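Local coordinates for protein alginate lyase (Chitinophaga sp. MD30, PDB 6KCW) that degrades the polysaccharide alginate as a bacterial lyase of polysaccharide lyase family 36, with a calcium ion bound in its structure, at residues G69-E73 and Y168-N172; S175-A181 and D192-W197. All coordinates share one frame; numbering follows the deposited sequence.

Interaction 1 (G69-E73 and Y168-N172)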
ATOM      1  N   GLY A  69       2.380  17.310  -0.672  1.00 44.73           N
ATOM      2  CA  GLY A  69       3.655  17.634  -0.063  1.00 40.64           C
ATOM      3  C   GLY A  69       4.774  16.887  -0.748  1.00 40.85           C
ATOM      4  O   GLY A  69       4.549  16.037  -1.612  1.00 42.05           O
ATOM      5  N   THR A  70       6.000  17.219  -0.329  1.00 43.98           N
ATOM      6  CA  THR A  70       7.224  16.607  -0.831  1.00 41.95           C
ATOM      7  C   THR A  70       7.787  15.529   0.082  1.00 40.20           C
ATOM      8  O   THR A  70       8.617  14.737  -0.379  1.00 35.61           O
ATOM      9  CB  THR A  70       8.308  17.673  -1.040  1.00 40.29           C
ATOM     10  OG1 THR A  70       8.540  18.368   0.194  1.00 41.36           O
ATOM     11  CG2 THR A  70       7.867  18.670  -2.092  1.00 39.92           C
ATOM     12  N   GLU A  71       7.363  15.484   1.354  1.00 39.09           N
ATOM     13  CA  GLU A  71       7.856  14.516   2.330  1.00 38.92           C
ATOM     14  C   GLU A  71       6.713  13.964   3.158  1.00 42.78           C
ATOM     15  O   GLU A  71       5.993  14.721   3.819  1.00 43.37           O
ATOM     16  CB  GLU A  71       8.882  15.128   3.277  1.00 39.84           C
ATOM     17  CG  GLU A  71      10.280  15.034   2.767  1.00 39.33           C
ATOM     18  CD  GLU A  71      10.743  16.348   2.225  1.00 44.70           C
ATOM     19  OE1 GLU A  71      11.942  16.451   1.889  1.00 52.40           O
ATOM     20  OE2 GLU A  71       9.912  17.284   2.151  1.00 40.85           O
ATOM     21  N   TYR A  72       6.586  12.642   3.160  1.00 43.11           N
ATOM     22  CA  TYR A  72       5.470  11.971   3.800  1.00 40.11           C
ATOM     23  C   TYR A  72       5.975  10.704   4.469  1.00 40.78           C
ATOM     24  O   TYR A  72       7.014  10.147   4.101  1.00 36.87           O
ATOM     25  CB  TYR A  72       4.347  11.637   2.794  1.00 37.37           C
ATOM     26  CG  TYR A  72       3.122  12.514   2.957  1.00 38.96           C
ATOM     27  CD1 TYR A  72       2.184  12.248   3.959  1.00 41.37           C
ATOM     28  CD2 TYR A  72       2.920  13.629   2.143  1.00 34.14           C
ATOM     29  CE1 TYR A  72       1.059  13.050   4.130  1.00 39.14           C
ATOM     30  CE2 TYR A  72       1.809  14.444   2.303  1.00 37.37           C
ATOM     31  CZ  TYR A  72       0.875  14.145   3.297  1.00 42.99           C
ATOM     32  OH  TYR A  72      -0.237  14.941   3.480  1.00 39.07           O
ATOM     33  N   GLU A  73       5.222  10.261   5.473  1.00 40.57           N
ATOM     34  CA  GLU A  73       5.500   8.986   6.101  1.00 38.10           C
ATOM     35  C   GLU A  73       4.189   8.414   6.590  1.00 36.09           C
ATOM     36  O   GLU A  73       3.201   9.135   6.741  1.00 40.92           O
ATOM     37  CB  GLU A  73       6.477   9.127   7.271  1.00 39.80           C
ATOM     38  CG  GLU A  73       5.867   9.907   8.398  1.00 39.98           C
ATOM     39  CD  GLU A  73       6.734   9.930   9.595  1.00 42.14           C
ATOM     40  OE1 GLU A  73       7.815   9.306   9.549  1.00 41.86           O
ATOM     41  OE2 GLU A  73       6.334  10.579  10.583  1.00 49.58           O
ATOM     42  N   TYR A 168       8.322   5.740   4.144  1.00 37.75           N
ATOM     43  CA  TYR A 168       8.789   7.114   4.006  1.00 38.28           C
ATOM     44  C   TYR A 168       9.028   7.390   2.533  1.00 39.06           C
ATOM     45  O   TYR A 168       9.654   6.576   1.844  1.00 39.65           O
ATOM     46  CB  TYR A 168      10.086   7.354   4.789  1.00 37.29           C
ATOM     47  CG  TYR A 168      10.732   8.700   4.517  1.00 35.89           C
ATOM     48  CD1 TYR A 168      10.026   9.876   4.718  1.00 39.02           C
ATOM     49  CD2 TYR A 168      12.053   8.796   4.089  1.00 38.99           C
ATOM     50  CE1 TYR A 168      10.603  11.110   4.491  1.00 40.44           C
ATOM     51  CE2 TYR A 168      12.644  10.035   3.851  1.00 40.81           C
ATOM     52  CZ  TYR A 168      11.907  11.189   4.062  1.00 39.82           C
ATOM     53  OH  TYR A 168      12.458  12.431   3.828  1.00 43.44           O
ATOM     54  N   ILE A 169       8.549   8.538   2.057  1.00 42.41           N
ATOM     55  CA  ILE A 169       8.639   8.905   0.646  1.00 38.77           C
ATOM     56  C   ILE A 169       9.029  10.374   0.545  1.00 39.97           C
ATOM     57  O   ILE A 169       8.598  11.206   1.350  1.00 42.46           O
ATOM     58  CB  ILE A 169       7.315   8.623  -0.098  1.00 35.22           C
ATOM     59  CG1 ILE A 169       7.478   8.831  -1.602  1.00 37.10           C
ATOM     60  CG2 ILE A 169       6.207   9.519   0.410  1.00 37.73           C
ATOM     61  CD1 ILE A 169       6.254   8.535  -2.342  1.00 36.03           C
ATOM     62  N   LYS A 170       9.870  10.686  -0.434  1.00 44.23           N
ATOM     63  CA  LYS A 170      10.313  12.051  -0.683  1.00 41.39           C
ATOM     64  C   LYS A 170      10.307  12.291  -2.183  1.00 39.95           C
ATOM     65  O   LYS A 170      10.872  11.495  -2.940  1.00 40.52           O
ATOM     66  CB  LYS A 170      11.705  12.278  -0.099  1.00 38.35           C
ATOM     67  CG  LYS A 170      12.299  13.654  -0.307  1.00 39.47           C
ATOM     68  CD  LYS A 170      13.794  13.560  -0.041  1.00 34.68           C
ATOM     69  CE  LYS A 170      14.344  14.820   0.597  1.00 42.42           C
ATOM     70  NZ  LYS A 170      14.852  15.781  -0.409  1.00 47.68           N
ATOM     71  N   SER A 171       9.656  13.373  -2.609  1.00 38.67           N
ATOM     72  CA  SER A 171       9.681  13.773  -4.010  1.00 36.89           C
ATOM     73  C   SER A 171      11.108  14.024  -4.492  1.00 39.17           C
ATOM     74  O   SER A 171      11.986  14.444  -3.729  1.00 36.62           O
ATOM     75  CB  SER A 171       8.858  15.040  -4.211  1.00 35.01           C
ATOM     76  OG  SER A 171       7.604  14.909  -3.592  1.00 41.03           O
ATOM     77  N   ASN A 172      11.329  13.777  -5.785  1.00 39.36           N
ATOM     78  CA  ASN A 172      12.547  14.232  -6.431  1.00 37.24           C
ATOM     79  C   ASN A 172      12.271  15.612  -7.018  1.00 37.92           C
ATOM     80  O   ASN A 172      11.163  16.142  -6.908  1.00 36.44           O
ATOM     81  CB  ASN A 172      13.030  13.215  -7.465  1.00 36.72           C
ATOM     82  CG  ASN A 172      12.219  13.246  -8.771  1.00 40.13           C
ATOM     83  OD1 ASN A 172      11.125  12.670  -8.862  1.00 38.48           O
ATOM     84  ND2 ASN A 172      12.767  13.898  -9.791  1.00 34.75           N
TER
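Tyr72 and Ile169 form the hydrogen-bonded pair at the heart of an antiparallel pairing between strands 71-80 and 162-170, whose short segments run at 169° to each other. Tyr72 N gives a bond of 3.1 Å to Ile169 O, and Ile169 N returns one of 3.0 Å to Tyr72 O. Glu71 with Lys170 and Glu73 with Tyr168 are the non-hydrogen-bonded pairs on either side. The ladder continues past the strand ends through Ser171 N, which binds Thr70 O at 2.8 Å. Along the other edge of its strand, Thr70 and Glu71 together face Arg241, a classic beta bulge.

At this contact the two faces differ in chemistry. Beside Tyr72 the contact is apolar, with its CB 3.7 Å from Ile169 CG2, while its phenol reaches away to Ser67 O. On the other face Glu71 packs alongside both Tyr168 and Lys170, and all three side chains extend the same way. The Tyr168 ring swings toward the neighbouring strand because CG is anti to the backbone N (chi1 171°), which brings CD1 within 3.1 Å of Tyr72 O and OH within 3.6 Å of Glu71 CG. The ring and the Glu71 carboxylate are only 16° from parallel. Lys170 runs alongside, its CE touching Glu71 OE1 at 3.2 Å, and its NZ completes a long salt bridge to that oxygen. From above the carboxylate plane, Thr70 OG1 donates to Glu71 OE2, the oxygen that also meets Arg241 NE.

Each oxygen of this buried carboxylate has a partner here: Lys170, at long range, for OE1; Arg241 and Thr70 for OE2. Such surroundings would probably stabilise the negative charge of Glu71, with the arginine and the threonine hydroxyl restraining its rotation and the lysine contributing a looser electrostatic attraction.

Interaction 2 (S175-A181 and D192-W197)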
ATOM      1  N   SER A 175      14.917  16.385 -13.205  1.00 38.65           N
ATOM      2  CA  SER A 175      15.394  15.077 -13.632  1.00 39.68           C
ATOM      3  C   SER A 175      16.402  14.478 -12.658  1.00 39.71           C
ATOM      4  O   SER A 175      17.064  13.492 -13.000  1.00 38.77           O
ATOM      5  CB  SER A 175      15.992  15.156 -15.042  1.00 41.69           C
ATOM      6  OG  SER A 175      14.964  15.197 -16.029  1.00 33.65           O
ATOM      7  N   ASN A 176      16.506  15.034 -11.446  1.00 39.45           N
ATOM      8  CA  ASN A 176      17.456  14.580 -10.438  1.00 39.23           C
ATOM      9  C   ASN A 176      16.954  13.323  -9.735  1.00 39.30           C
ATOM     10  O   ASN A 176      15.744  13.065  -9.630  1.00 34.40           O
ATOM     11  CB  ASN A 176      17.712  15.660  -9.381  1.00 35.61           C
ATOM     12  CG  ASN A 176      18.203  16.963  -9.977  1.00 38.57           C
ATOM     13  OD1 ASN A 176      19.265  17.013 -10.607  1.00 44.96           O
ATOM     14  ND2 ASN A 176      17.434  18.033  -9.777  1.00 35.92           N
ATOM     15  N   ARG A 177      17.913  12.546  -9.243  1.00 34.70           N
ATOM     16  CA  ARG A 177      17.645  11.361  -8.428  1.00 38.46           C
ATOM     17  C   ARG A 177      17.763  11.700  -6.950  1.00 38.70           C
ATOM     18  O   ARG A 177      18.528  11.090  -6.213  1.00 39.70           O
ATOM     19  CB  ARG A 177      18.597  10.232  -8.811  1.00 38.52           C
ATOM     20  CG  ARG A 177      18.167   8.831  -8.379  1.00 38.30           C
ATOM     21  CD  ARG A 177      19.383   7.933  -8.165  1.00 39.14           C
ATOM     22  NE  ARG A 177      19.016   6.617  -7.644  1.00 47.97           N
ATOM     23  CZ  ARG A 177      19.709   5.967  -6.707  1.00 48.45           C
ATOM     24  NH1 ARG A 177      20.797   6.519  -6.183  1.00 47.92           N
ATOM     25  NH2 ARG A 177      19.310   4.773  -6.284  1.00 44.06           N
ATOM     26  N   ASP A 178      17.013  12.705  -6.506  1.00 38.72           N
ATOM     27  CA  ASP A 178      17.091  13.179  -5.134  1.00 36.71           C
ATOM     28  C   ASP A 178      15.839  12.848  -4.328  1.00 39.94           C
ATOM     29  O   ASP A 178      15.701  13.319  -3.195  1.00 44.89           O
ATOM     30  CB  ASP A 178      17.387  14.685  -5.112  1.00 36.85           C
ATOM     31  CG  ASP A 178      16.406  15.500  -5.937  1.00 40.24           C
ATOM     32  OD1 ASP A 178      15.621  14.913  -6.721  1.00 38.07           O
ATOM     33  OD2 ASP A 178      16.437  16.747  -5.808  1.00 40.26           O
ATOM     34  N   GLY A 179      14.941  12.024  -4.858  1.00 39.05           N
ATOM     35  CA  GLY A 179      13.806  11.553  -4.094  1.00 38.23           C
ATOM     36  C   GLY A 179      14.201  10.435  -3.148  1.00 35.31           C
ATOM     37  O   GLY A 179      15.377  10.148  -2.931  1.00 38.35           O
ATOM     38  N   ARG A 180      13.188   9.783  -2.583  1.00 35.71           N
ATOM     39  CA  ARG A 180      13.449   8.700  -1.645  1.00 35.24           C
ATOM     40  C   ARG A 180      12.241   7.780  -1.573  1.00 34.29           C
ATOM     41  O   ARG A 180      11.103   8.252  -1.533  1.00 35.40           O
ATOM     42  CB  ARG A 180      13.759   9.240  -0.239  1.00 36.12           C
ATOM     43  CG  ARG A 180      14.503   8.261   0.643  1.00 38.78           C
ATOM     44  CD  ARG A 180      16.031   8.452   0.507  1.00 41.39           C
ATOM     45  NE  ARG A 180      16.730   7.740   1.578  1.00 49.58           N
ATOM     46  CZ  ARG A 180      17.265   8.321   2.650  1.00 47.51           C
ATOM     47  NH1 ARG A 180      17.211   9.639   2.790  1.00 45.59           N
ATOM     48  NH2 ARG A 180      17.879   7.585   3.569  1.00 43.43           N
ATOM     49  N   ALA A 181      12.497   6.471  -1.519  1.00 32.54           N
ATOM     50  CA  ALA A 181      11.465   5.477  -1.229  1.00 38.18           C
ATOM     51  C   ALA A 181      11.970   4.547  -0.132  1.00 34.74           C
ATOM     52  O   ALA A 181      13.034   3.941  -0.280  1.00 38.74           O
ATOM     53  CB  ALA A 181      11.100   4.678  -2.489  1.00 31.31           C
ATOM     54  N   ASP A 192      15.415   1.123   1.265  1.00 34.60           N
ATOM     55  CA  ASP A 192      15.741   2.505   1.625  1.00 39.36           C
ATOM     56  C   ASP A 192      16.692   3.017   0.544  1.00 41.24           C
ATOM     57  O   ASP A 192      17.912   2.910   0.670  1.00 40.59           O
ATOM     58  CB  ASP A 192      16.352   2.598   3.021  1.00 41.95           C
ATOM     59  CG  ASP A 192      16.876   3.996   3.346  1.00 43.76           C
ATOM     60  OD1 ASP A 192      16.350   4.985   2.793  1.00 44.55           O
ATOM     61  OD2 ASP A 192      17.829   4.107   4.154  1.00 52.04           O
ATOM     62  N   THR A 193      16.116   3.550  -0.530  1.00 42.76           N
ATOM     63  CA  THR A 193      16.887   3.956  -1.693  1.00 38.54           C
ATOM     64  C   THR A 193      16.545   5.380  -2.105  1.00 41.19           C
ATOM     65  O   THR A 193      15.402   5.830  -1.970  1.00 41.34           O
ATOM     66  CB  THR A 193      16.641   3.048  -2.899  1.00 41.81           C
ATOM     67  OG1 THR A 193      17.367   3.563  -4.028  1.00 39.46           O
ATOM     68  CG2 THR A 193      15.172   3.033  -3.247  1.00 37.20           C
ATOM     69  N   ALA A 194      17.545   6.080  -2.633  1.00 37.54           N
ATOM     70  CA  ALA A 194      17.241   7.295  -3.352  1.00 34.29           C
ATOM     71  C   ALA A 194      16.630   6.901  -4.690  1.00 38.99           C
ATOM     72  O   ALA A 194      16.830   5.786  -5.180  1.00 43.13           O
ATOM     73  CB  ALA A 194      18.497   8.152  -3.515  1.00 36.89           C
ATOM     74  N   ILE A 195      15.845   7.803  -5.274  1.00 38.96           N
ATOM     75  CA  ILE A 195      14.985   7.430  -6.389  1.00 34.22           C
ATOM     76  C   ILE A 195      14.605   8.684  -7.153  1.00 34.43           C
ATOM     77  O   ILE A 195      14.612   9.790  -6.612  1.00 33.99           O
ATOM     78  CB  ILE A 195      13.730   6.678  -5.874  1.00 34.14           C
ATOM     79  CG1 ILE A 195      13.066   5.868  -6.983  1.00 34.86           C
ATOM     80  CG2 ILE A 195      12.739   7.654  -5.285  1.00 33.91           C
ATOM     81  CD1 ILE A 195      11.793   5.155  -6.536  1.00 31.44           C
ATOM     82  N   ARG A 196      14.279   8.508  -8.430  1.00 35.13           N
ATOM     83  CA  ARG A 196      13.665   9.537  -9.252  1.00 30.99           C
ATOM     84  C   ARG A 196      12.222   9.118  -9.478  1.00 34.76           C
ATOM     85  O   ARG A 196      11.972   8.040 -10.026  1.00 36.07           O
ATOM     86  CB  ARG A 196      14.437   9.693 -10.563  1.00 38.41           C
ATOM     87  CG  ARG A 196      13.836  10.637 -11.604  1.00 38.12           C
ATOM     88  CD  ARG A 196      14.895  11.045 -12.625  1.00 35.32           C
ATOM     89  NE  ARG A 196      15.474   9.892 -13.308  1.00 39.06           N
ATOM     90  CZ  ARG A 196      16.214   9.965 -14.418  1.00 46.99           C
ATOM     91  NH1 ARG A 196      16.479  11.143 -14.989  1.00 40.31           N
ATOM     92  NH2 ARG A 196      16.682   8.852 -14.973  1.00 44.32           N
ATOM     93  N   TRP A 197      11.278   9.935  -8.999  1.00 35.07           N
ATOM     94  CA  TRP A 197       9.857   9.654  -9.185  1.00 38.98           C
ATOM     95  C   TRP A 197       9.330  10.216 -10.494  1.00 40.91           C
ATOM     96  O   TRP A 197       8.577   9.540 -11.202  1.00 36.95           O
ATOM     97  CB  TRP A 197       9.018  10.244  -8.050  1.00 37.99           C
ATOM     98  CG  TRP A 197       9.308   9.671  -6.719  1.00 39.08           C
ATOM     99  CD1 TRP A 197      10.012  10.256  -5.730  1.00 36.63           C
ATOM    100  CD2 TRP A 197       8.890   8.391  -6.223  1.00 37.12           C
ATOM    101  NE1 TRP A 197      10.072   9.425  -4.642  1.00 39.86           N
ATOM    102  CE2 TRP A 197       9.387   8.272  -4.918  1.00 35.91           C
ATOM    103  CE3 TRP A 197       8.142   7.338  -6.761  1.00 35.94           C
ATOM    104  CZ2 TRP A 197       9.168   7.139  -4.129  1.00 34.16           C
ATOM    105  CZ3 TRP A 197       7.927   6.217  -5.988  1.00 35.89           C
ATOM    106  CH2 TRP A 197       8.441   6.124  -4.681  1.00 37.19           C
TER
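Ala181 and Thr193 join the two arms of a beta hairpin, strands 179-185 and 188-195, in a family of the concanavalin clan. Ala181 N lies 3.0 Å from Thr193 O, nearly along the carbonyl axis, and Thr193 N answers to Ala181 O. Toward Gly179 and Ile195 the backbone bonds become weak.

Arg180 bends at chi2 (91°), which turns its guanidinium toward Asp192. Arg180 NE lies 3.0 Å from Asp192 OD1 in a salt bridge on the syn side of the carboxylate; NH2 adds a weak bond to the same oxygen, and the two flat groups are nearly coplanar. Replacing Arg180 by alanine removes the guanidinium and is likely to leave the Asp192 carboxylate without this cationic mate, held at OD1 by a weak bond from Gln182.

Arg177 uses an extended chain instead. It lays one guanidinium face over the Ala194 carbonyl, with Arg177 NH2 2.9 Å from Ala194 O but badly angled for a hydrogen bond. Ala194 O already accepts a bond of 2.6 Å from Thr193 OG1.

On the face carrying Ala181 and Ile195, the Trp197 indole packs against both arms. Ile195 CG2 sits over one face near the rim, Ala181 CB lies 3.5 Å from Trp197 CZ2, and Arg180 O meets the ring edge, where NE1 offers it a weak bond and another to Lys170 O; Leu116 and Ile134 of the other sheet also touch the indole.

At the open end Arg196 turns at chi3 (58°). Its NH2 forms a salt bridge with Asp138, while Arg196 NH1 makes a weak bond of 3.1 Å to Ser175 O.

How the interactions relate
Interactions 1 and 2 are the first and third of three neighbouring strand pairings across one antiparallel sheet (71-80, 162-170, 179-185, 188-195), with centres about 10 Å apart. Strand 162-170, paired with strand 179-185, joins them: Lys170 O is 2.9 Å from Arg180 N, a probable backbone hydrogen bond, and 2.8 Å from the side-chain Trp197 NE1, a weak hydrogen bond. Beyond the strand end, Asn172 OD1 approaches Trp197 N at 2.7 Å, tying the segment that leaves interaction 1 to the one that closes interaction 2. The Arg180 side chain also touches Tyr168 and Lys170, so the charged faces of both contacts adjoin. Neither contact supplies a ligand to the calcium site of Asn9, Asn11, Gly43 and Asp233.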